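Local coordinates for protein glutathione S-transferase enzyme with thioredoxin-like domain (Xenorhabdus nematophila, PDB 4L8E) that probably acts as a glutathione transferase, binding glutathione between a thioredoxin-like N-terminal domain and an all-helical C-terminal domain, at residues Tyr32-Pro37 against Asn77-Ile82; Gly39-Leu44 against Val193-Lys198. One frame throughout, in Å; residues are numbered along the deposited sequence.

Contact 1 (Tyr32-Pro37 against Asn77-Ile82); sequences YYAPTP and NKIPAI. With GSH (glutathione), chain C; GSH (glutathione), chain D.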
loop_
_atom_site.group_PDB
_atom_site.type_symbol
_atom_site.label_atom_id
_atom_site.label_comp_id
_atom_site.label_asym_id
_atom_site.label_seq_id
_atom_site.Cartn_x
_atom_site.Cartn_y
_atom_site.Cartn_z
ATOM N N TYR A 32 9.736 -1.931 16.585
ATOM C CA TYR A 32 9.173 -0.706 17.141
ATOM C C TYR A 32 7.647 -0.798 16.971
ATOM O O TYR A 32 7.132 -0.929 15.855
ATOM C CB TYR A 32 9.813 0.518 16.458
ATOM C CG TYR A 32 11.264 0.566 16.783
ATOM C CD1 TYR A 32 12.184 -0.193 16.061
ATOM C CD2 TYR A 32 11.722 1.298 17.871
ATOM C CE1 TYR A 32 13.534 -0.220 16.424
ATOM C CE2 TYR A 32 13.061 1.300 18.217
ATOM C CZ TYR A 32 13.961 0.548 17.490
ATOM O OH TYR A 32 15.295 0.543 17.844
ATOM N N TYR A 33 6.946 -0.790 18.113
ATOM C CA TYR A 33 5.609 -1.373 18.191
ATOM C C TYR A 33 4.645 -0.616 19.079
ATOM O O TYR A 33 5.030 -0.082 20.109
ATOM C CB TYR A 33 5.753 -2.773 18.778
ATOM C CG TYR A 33 4.483 -3.524 19.163
ATOM C CD1 TYR A 33 3.804 -4.311 18.233
ATOM C CD2 TYR A 33 4.013 -3.501 20.454
ATOM C CE1 TYR A 33 2.665 -5.033 18.614
ATOM C CE2 TYR A 33 2.874 -4.215 20.840
ATOM C CZ TYR A 33 2.196 -4.964 19.900
ATOM O OH TYR A 33 1.072 -5.662 20.325
ATOM N N ALA A 34 3.378 -0.626 18.670
ATOM C CA ALA A 34 2.262 -0.299 19.540
ATOM C C ALA A 34 1.180 -1.337 19.251
ATOM O O ALA A 34 1.125 -1.871 18.147
ATOM C CB ALA A 34 1.735 1.106 19.269
ATOM N N PRO A 35 0.334 -1.625 20.240
ATOM C CA PRO A 35 -0.731 -2.612 20.087
ATOM C C PRO A 35 -1.897 -2.042 19.299
ATOM O O PRO A 35 -2.914 -1.613 19.860
ATOM C CB PRO A 35 -1.140 -2.900 21.527
ATOM C CG PRO A 35 -0.832 -1.626 22.256
ATOM C CD PRO A 35 0.439 -1.149 21.632
ATOM N N THR A 36 -1.716 -2.060 17.994
ATOM C CA THR A 36 -2.649 -1.508 17.025
ATOM C C THR A 36 -2.695 -2.487 15.854
ATOM O O THR A 36 -1.845 -3.341 15.736
ATOM C CB THR A 36 -2.093 -0.210 16.462
ATOM O OG1 THR A 36 -0.867 -0.487 15.784
ATOM C CG2 THR A 36 -1.855 0.821 17.538
ATOM N N PRO A 37 -3.678 -2.343 14.959
ATOM C CA PRO A 37 -3.728 -3.308 13.842
ATOM C C PRO A 37 -2.412 -3.483 13.076
ATOM O O PRO A 37 -2.024 -4.617 12.756
ATOM C CB PRO A 37 -4.839 -2.707 12.958
ATOM C CG PRO A 37 -5.776 -2.103 13.999
ATOM C CD PRO A 37 -4.813 -1.414 14.923
ATOM N N ASN A 77 7.095 8.663 10.680
ATOM C CA ASN A 77 6.525 8.845 12.024
ATOM C C ASN A 77 5.441 7.849 12.435
ATOM O O ASN A 77 4.577 8.148 13.269
ATOM C CB ASN A 77 6.134 10.319 12.341
ATOM C CG ASN A 77 4.850 10.805 11.665
ATOM O OD1 ASN A 77 3.708 10.426 12.027
ATOM N ND2 ASN A 77 5.019 11.752 10.797
ATOM N N LYS A 78 5.512 6.639 11.871
ATOM C CA LYS A 78 4.541 5.601 12.186
ATOM C C LYS A 78 5.175 4.271 12.505
ATOM O O LYS A 78 6.232 3.923 11.990
ATOM C CB LYS A 78 3.523 5.428 11.052
ATOM C CG LYS A 78 2.706 6.670 10.781
ATOM C CD LYS A 78 1.661 6.471 9.720
ATOM C CE LYS A 78 1.094 7.792 9.282
ATOM N NZ LYS A 78 0.100 8.268 10.249
ATOM N N ILE A 79 4.526 3.528 13.399
ATOM C CA ILE A 79 4.884 2.146 13.645
ATOM C C ILE A 79 4.005 1.288 12.712
ATOM O O ILE A 79 2.945 1.727 12.281
ATOM C CB ILE A 79 4.690 1.754 15.128
ATOM C CG1 ILE A 79 3.224 1.823 15.565
ATOM C CG2 ILE A 79 5.584 2.612 16.035
ATOM C CD1 ILE A 79 2.399 0.558 15.292
ATOM N N PRO A 80 4.424 0.041 12.427
ATOM C CA PRO A 80 5.658 -0.616 12.886
ATOM C C PRO A 80 6.876 -0.219 12.082
ATOM O O PRO A 80 6.755 0.310 10.971
ATOM C CB PRO A 80 5.365 -2.090 12.652
ATOM C CG PRO A 80 4.451 -2.082 11.459
ATOM C CD PRO A 80 3.563 -0.884 11.671
ATOM N N ALA A 81 8.039 -0.453 12.680
ATOM C CA ALA A 81 9.304 -0.389 11.990
ATOM C C ALA A 81 10.142 -1.468 12.618
ATOM O O ALA A 81 9.872 -1.859 13.758
ATOM C CB ALA A 81 9.962 0.992 12.181
ATOM N N ILE A 82 11.099 -1.995 11.861
ATOM C CA ILE A 82 12.075 -2.925 12.421
ATOM C C ILE A 82 13.480 -2.495 12.098
ATOM O O ILE A 82 13.726 -1.721 11.176
ATOM C CB ILE A 82 11.910 -4.396 11.952
ATOM C CG1 ILE A 82 12.177 -4.532 10.458
ATOM C CG2 ILE A 82 10.563 -4.948 12.354
ATOM C CD1 ILE A 82 12.378 -5.995 10.002
HETATM N N1 GSH C . 0.898 2.276 6.029
HETATM C CA1 GSH C . 1.456 2.117 7.368
HETATM C C1 GSH C . 1.842 0.679 7.590
HETATM O O11 GSH C . 2.804 0.383 8.371
HETATM O O12 GSH C . 1.234 -0.263 6.972
HETATM C CB1 GSH C . 0.467 2.576 8.402
HETATM C CG1 GSH C . 1.045 2.582 9.808
HETATM C CD1 GSH C . 0.145 3.317 10.777
HETATM O OE1 GSH C . -0.898 3.860 10.448
HETATM N N2 GSH C . 0.612 3.380 12.122
HETATM C CA2 GSH C . -0.105 4.030 13.156
HETATM C C2 GSH C . 0.816 5.066 13.749
HETATM O O2 GSH C . 2.010 4.855 14.055
HETATM C CB2 GSH C . -0.516 3.108 14.255
HETATM S SG2 GSH C . -1.490 1.767 13.624
HETATM N N3 GSH C . 0.273 6.371 13.931
HETATM C CA3 GSH C . 1.125 7.390 14.509
HETATM C C3 GSH C . 0.802 8.722 13.934
HETATM O O31 GSH C . 1.290 9.728 14.503
HETATM O O32 GSH C . 0.073 8.821 12.901
HETATM C CG1 GSH D . -5.711 -3.123 19.764
HETATM C CD1 GSH D . -6.392 -2.886 18.420
HETATM O OE1 GSH D . -6.154 -3.625 17.467
HETATM N N2 GSH D . -7.336 -1.755 18.340
HETATM C CA2 GSH D . -8.050 -1.388 17.153
HETATM C C2 GSH D . -7.604 0.003 16.745
HETATM O O2 GSH D . -8.211 0.593 15.840
HETATM C CB2 GSH D . -9.536 -1.417 17.364
HETATM S SG2 GSH D . -10.118 -3.098 17.283
HETATM N N3 GSH D . -6.460 0.657 17.391
HETATM C CA3 GSH D . -6.033 1.983 16.950
HETATM C C3 GSH D . -6.968 3.098 17.300
HETATM O O31 GSH D . -6.840 4.205 16.710
HETATM O O32 GSH D . -7.865 2.955 18.171
#
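Tyr32 and Ala81 form an antiparallel hydrogen-bonded pair joining strand 30-33, near its end, to the start of strand 81-84, but its two bonds are unequal. Tyr32 N donates to Ala81 O at 2.8 Å with an N-H...O angle of 164°, whereas the return bond from Ala81 N to Tyr32 O is weak. Tyr32 O gains a second contact from the CA-H of Pro80, its oxygen 3.3 Å from Pro80 CA. The Tyr32 ring, meanwhile, sets its edge in plane with Ala81 O.

The tight side is built round Ile79, whose CG1 branch lies between backbone N and carbonyl carbon (chi1 64°). That turn, with chi2 at 86°, carries CD1 across to Thr36 OG1, 3.5 Å away, and to Ala34 N, while CG1 lies 4.1 Å from Ala34 CB. Phe70 and Ile58 close over the same isoleucine.

Toward the ligands direct contacts thin out, and the chain C glutathione touches both segments. Ile79 grips it with both backbone polar atoms: its N donates to O2 at 2.9 Å, and its O accepts from N2, in the manner of an antiparallel strand. Partly exposed Lys78, bent at chi4, brings NZ to 2.7 Å from the glycyl carboxylate oxygen O32.

The peptide bond before Pro80 is cis, as in the cis-proline loop characteristic of thioredoxin-like folds, and leaves both polar atoms of Ile79 turned to the ligand. Thr36 OG1 caps Gly39 N, bonds weakly to Ala34 O and lies 3.2 Å from SG2 of the chain C glutathione, where it could help to position the sulfur.

Contact 2 (Gly39-Leu44 against Val193-Lys198); sequences GYKITL and VYPWAK. With GSH (glutathione), chain B.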
loop_
_atom_site.group_PDB
_atom_site.type_symbol
_atom_site.label_atom_id
_atom_site.label_comp_id
_atom_site.label_asym_id
_atom_site.label_seq_id
_atom_site.Cartn_x
_atom_site.Cartn_y
_atom_site.Cartn_z
ATOM N N GLY A 39 0.696 -2.840 14.124
ATOM C CA GLY A 39 1.679 -3.488 14.962
ATOM C C GLY A 39 1.477 -4.993 15.043
ATOM O O GLY A 39 2.438 -5.780 14.987
ATOM N N TYR A 40 0.224 -5.416 15.158
ATOM C CA TYR A 40 -0.091 -6.839 15.297
ATOM C C TYR A 40 0.237 -7.619 14.027
ATOM O O TYR A 40 0.547 -8.800 14.087
ATOM C CB TYR A 40 -1.556 -7.064 15.636
ATOM C CG TYR A 40 -1.897 -6.786 17.081
ATOM C CD1 TYR A 40 -1.343 -7.546 18.109
ATOM C CD2 TYR A 40 -2.775 -5.782 17.412
ATOM C CE1 TYR A 40 -1.675 -7.276 19.429
ATOM C CE2 TYR A 40 -3.087 -5.504 18.719
ATOM C CZ TYR A 40 -2.547 -6.257 19.714
ATOM O OH TYR A 40 -2.899 -5.952 21.016
ATOM N N LYS A 41 0.207 -6.966 12.870
ATOM C CA LYS A 41 0.612 -7.666 11.656
ATOM C C LYS A 41 1.987 -8.289 11.837
ATOM O O LYS A 41 2.235 -9.407 11.393
ATOM C CB LYS A 41 0.685 -6.730 10.451
ATOM C CG LYS A 41 -0.620 -6.107 10.019
ATOM C CD LYS A 41 -0.327 -5.125 8.893
ATOM C CE LYS A 41 -1.551 -4.368 8.425
ATOM N NZ LYS A 41 -1.168 -3.327 7.395
ATOM N N ILE A 42 2.893 -7.536 12.445
ATOM C CA ILE A 42 4.275 -7.957 12.511
ATOM C C ILE A 42 4.481 -8.980 13.622
ATOM O O ILE A 42 5.201 -9.968 13.440
ATOM C CB ILE A 42 5.249 -6.779 12.641
ATOM C CG1 ILE A 42 4.910 -5.694 11.598
ATOM C CG2 ILE A 42 6.666 -7.282 12.495
ATOM C CD1 ILE A 42 4.837 -6.193 10.124
ATOM N N THR A 43 3.865 -8.766 14.771
ATOM C CA THR A 43 3.974 -9.791 15.827
ATOM C C THR A 43 3.278 -11.098 15.433
ATOM O O THR A 43 3.737 -12.167 15.796
ATOM C CB THR A 43 3.483 -9.304 17.190
ATOM O OG1 THR A 43 2.132 -8.867 17.072
ATOM C CG2 THR A 43 4.368 -8.174 17.700
ATOM N N LEU A 44 2.201 -11.031 14.660
ATOM C CA LEU A 44 1.624 -12.264 14.102
ATOM C C LEU A 44 2.660 -13.034 13.288
ATOM O O LEU A 44 2.830 -14.249 13.490
ATOM C CB LEU A 44 0.398 -11.970 13.221
ATOM C CG LEU A 44 -0.905 -11.594 13.923
ATOM C CD1 LEU A 44 -1.952 -11.162 12.868
ATOM C CD2 LEU A 44 -1.489 -12.716 14.802
ATOM N N VAL A 193 -4.343 -8.526 6.610
ATOM C CA VAL A 193 -5.771 -8.214 6.677
ATOM C C VAL A 193 -6.367 -8.495 8.058
ATOM O O VAL A 193 -7.194 -7.731 8.572
ATOM C CB VAL A 193 -6.551 -8.974 5.600
ATOM C CG1 VAL A 193 -8.065 -8.767 5.724
ATOM C CG2 VAL A 193 -6.109 -8.480 4.201
ATOM N N TYR A 194 -5.942 -9.575 8.682
ATOM C CA TYR A 194 -6.603 -10.002 9.903
ATOM C C TYR A 194 -6.739 -8.943 11.006
ATOM O O TYR A 194 -7.798 -8.785 11.579
ATOM C CB TYR A 194 -5.976 -11.296 10.459
ATOM C CG TYR A 194 -6.587 -11.749 11.750
ATOM C CD1 TYR A 194 -7.757 -12.510 11.771
ATOM C CD2 TYR A 194 -6.025 -11.403 12.960
ATOM C CE1 TYR A 194 -8.335 -12.929 12.947
ATOM C CE2 TYR A 194 -6.605 -11.818 14.158
ATOM C CZ TYR A 194 -7.750 -12.578 14.147
ATOM O OH TYR A 194 -8.288 -12.983 15.335
ATOM N N PRO A 195 -5.659 -8.226 11.339
ATOM C CA PRO A 195 -5.790 -7.297 12.467
ATOM C C PRO A 195 -6.779 -6.172 12.209
ATOM O O PRO A 195 -7.323 -5.632 13.189
ATOM C CB PRO A 195 -4.362 -6.751 12.623
ATOM C CG PRO A 195 -3.494 -7.830 12.037
ATOM C CD PRO A 195 -4.273 -8.347 10.877
ATOM N N TRP A 196 -7.022 -5.865 10.944
ATOM C CA TRP A 196 -8.014 -4.871 10.558
ATOM C C TRP A 196 -9.420 -5.457 10.531
ATOM O O TRP A 196 -10.354 -4.870 11.059
ATOM C CB TRP A 196 -7.648 -4.261 9.200
ATOM C CG TRP A 196 -6.615 -3.170 9.346
ATOM C CD1 TRP A 196 -5.253 -3.269 9.152
ATOM C CD2 TRP A 196 -6.857 -1.835 9.791
ATOM N NE1 TRP A 196 -4.654 -2.060 9.430
ATOM C CE2 TRP A 196 -5.615 -1.167 9.818
ATOM C CE3 TRP A 196 -8.008 -1.133 10.170
ATOM C CZ2 TRP A 196 -5.498 0.156 10.214
ATOM C CZ3 TRP A 196 -7.884 0.156 10.564
ATOM C CH2 TRP A 196 -6.641 0.811 10.558
ATOM N N ALA A 197 -9.562 -6.640 9.942
ATOM C CA ALA A 197 -10.872 -7.301 9.901
ATOM C C ALA A 197 -11.386 -7.679 11.295
ATOM O O ALA A 197 -12.597 -7.696 11.514
ATOM C CB ALA A 197 -10.812 -8.518 9.011
ATOM N N LYS A 198 -10.469 -7.975 12.230
ATOM C CA LYS A 198 -10.788 -8.309 13.615
ATOM C C LYS A 198 -11.512 -7.163 14.298
ATOM O O LYS A 198 -12.237 -7.354 15.293
ATOM C CB LYS A 198 -9.486 -8.670 14.386
ATOM C CG LYS A 198 -9.503 -8.445 15.890
ATOM C CD LYS A 198 -8.463 -9.302 16.606
ATOM C CE LYS A 198 -8.565 -9.176 18.131
ATOM N NZ LYS A 198 -8.553 -7.743 18.574
HETATM N N1 GSH B . -2.651 10.427 12.789
HETATM C CA1 GSH B . -3.498 9.297 12.687
HETATM C C1 GSH B . -4.875 9.751 12.291
HETATM O O11 GSH B . -5.263 10.929 12.571
HETATM O O12 GSH B . -5.656 8.945 11.693
HETATM C CB1 GSH B . -3.560 8.626 14.005
HETATM C CG1 GSH B . -4.458 7.405 14.013
HETATM C CD1 GSH B . -3.789 6.212 13.359
HETATM O OE1 GSH B . -2.583 6.130 13.295
HETATM N N2 GSH B . -4.643 5.183 12.798
HETATM C CA2 GSH B . -4.086 4.028 12.173
HETATM C C2 GSH B . -4.527 4.037 10.718
HETATM O O2 GSH B . -5.620 4.483 10.339
HETATM C CB2 GSH B . -4.560 2.774 12.808
HETATM S SG2 GSH B . -3.917 2.620 14.482
HETATM N N3 GSH B . -3.632 3.536 9.732
HETATM C CA3 GSH B . -4.054 3.554 8.353
HETATM C C3 GSH B . -3.390 2.455 7.624
HETATM O O31 GSH B . -3.056 1.412 8.242
HETATM O O32 GSH B . -3.169 2.599 6.388
#
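This is an apolar helix-to-helix contact at the interface between the two domains, packing helix 37-49 of the thioredoxin-like domain against helix 188-197 of the helical domain. The segment axes approach to 8.7 Å, with 134° between their N-to-C directions, and every touching residue is buried.

Pro195 is the hub, touching three residues of 39-44. Its CB meets Tyr40 CB at 4.1 Å, while its CG sits 3.9 Å from Lys41 CG, the two side chains crossing at about a right angle. Leu44 points its CD1 methyl at the pyrrolidine ring, 3.8 Å from Pro195 CG, and the same methyl comes within 4.1 Å of Tyr194 CD2. Having no amide hydrogen, Pro195 cannot bond to the preceding turn, which fits the kink there; its ring instead occupies the helix face turned to 39-44.

Lys41 runs extended past this apolar patch, and all its torsions beyond CG are near 180°. Its CE thereby arrives at the indole edge of Trp196, in the ring plane and 3.9 Å from CD1. Beyond it the ammonium is held by Gln131, Asn38 and Ser99, and Asn38 OD1 also accepts from Trp196 NE1, so one amide oxygen joins the polar ends of both residues. Further along the indole, Trp196 CZ2 lies 3.4 Å from O31 of the chain B glutathione, making this corner part of a ligand pocket.

Helix 118-145 backs Trp196 through Gln131 and Phe135, and helix 211-221 packs against Tyr194. The C-terminal helix 224-230 stacks Tyr230 on the Tyr40 ring and also touches Pro195, while strand 30-33 packs on Tyr40 and Thr43 through Tyr33.

From the N terminus, strand 30-33 leads through 34-36 directly into helix 37-49, so the first segments of both contacts are chain neighbours. Contact 1 closes a loop of 39 residues when the chain returns at 77-82, keeping the closure within the N-terminal domain. Contact 2 closes a far longer one, of 148 residues, by bringing helix 188-197 back to that first helix. The segments alternate, so the loops cross rather than nest. Their centres are 11 Å apart, yet they touch: Pro37 O lies 3.2 Å from Pro195 CB, and Pro37 CB also packs on Trp196. Together they tie sheet, first helix and helical domain around the glutathione cleft.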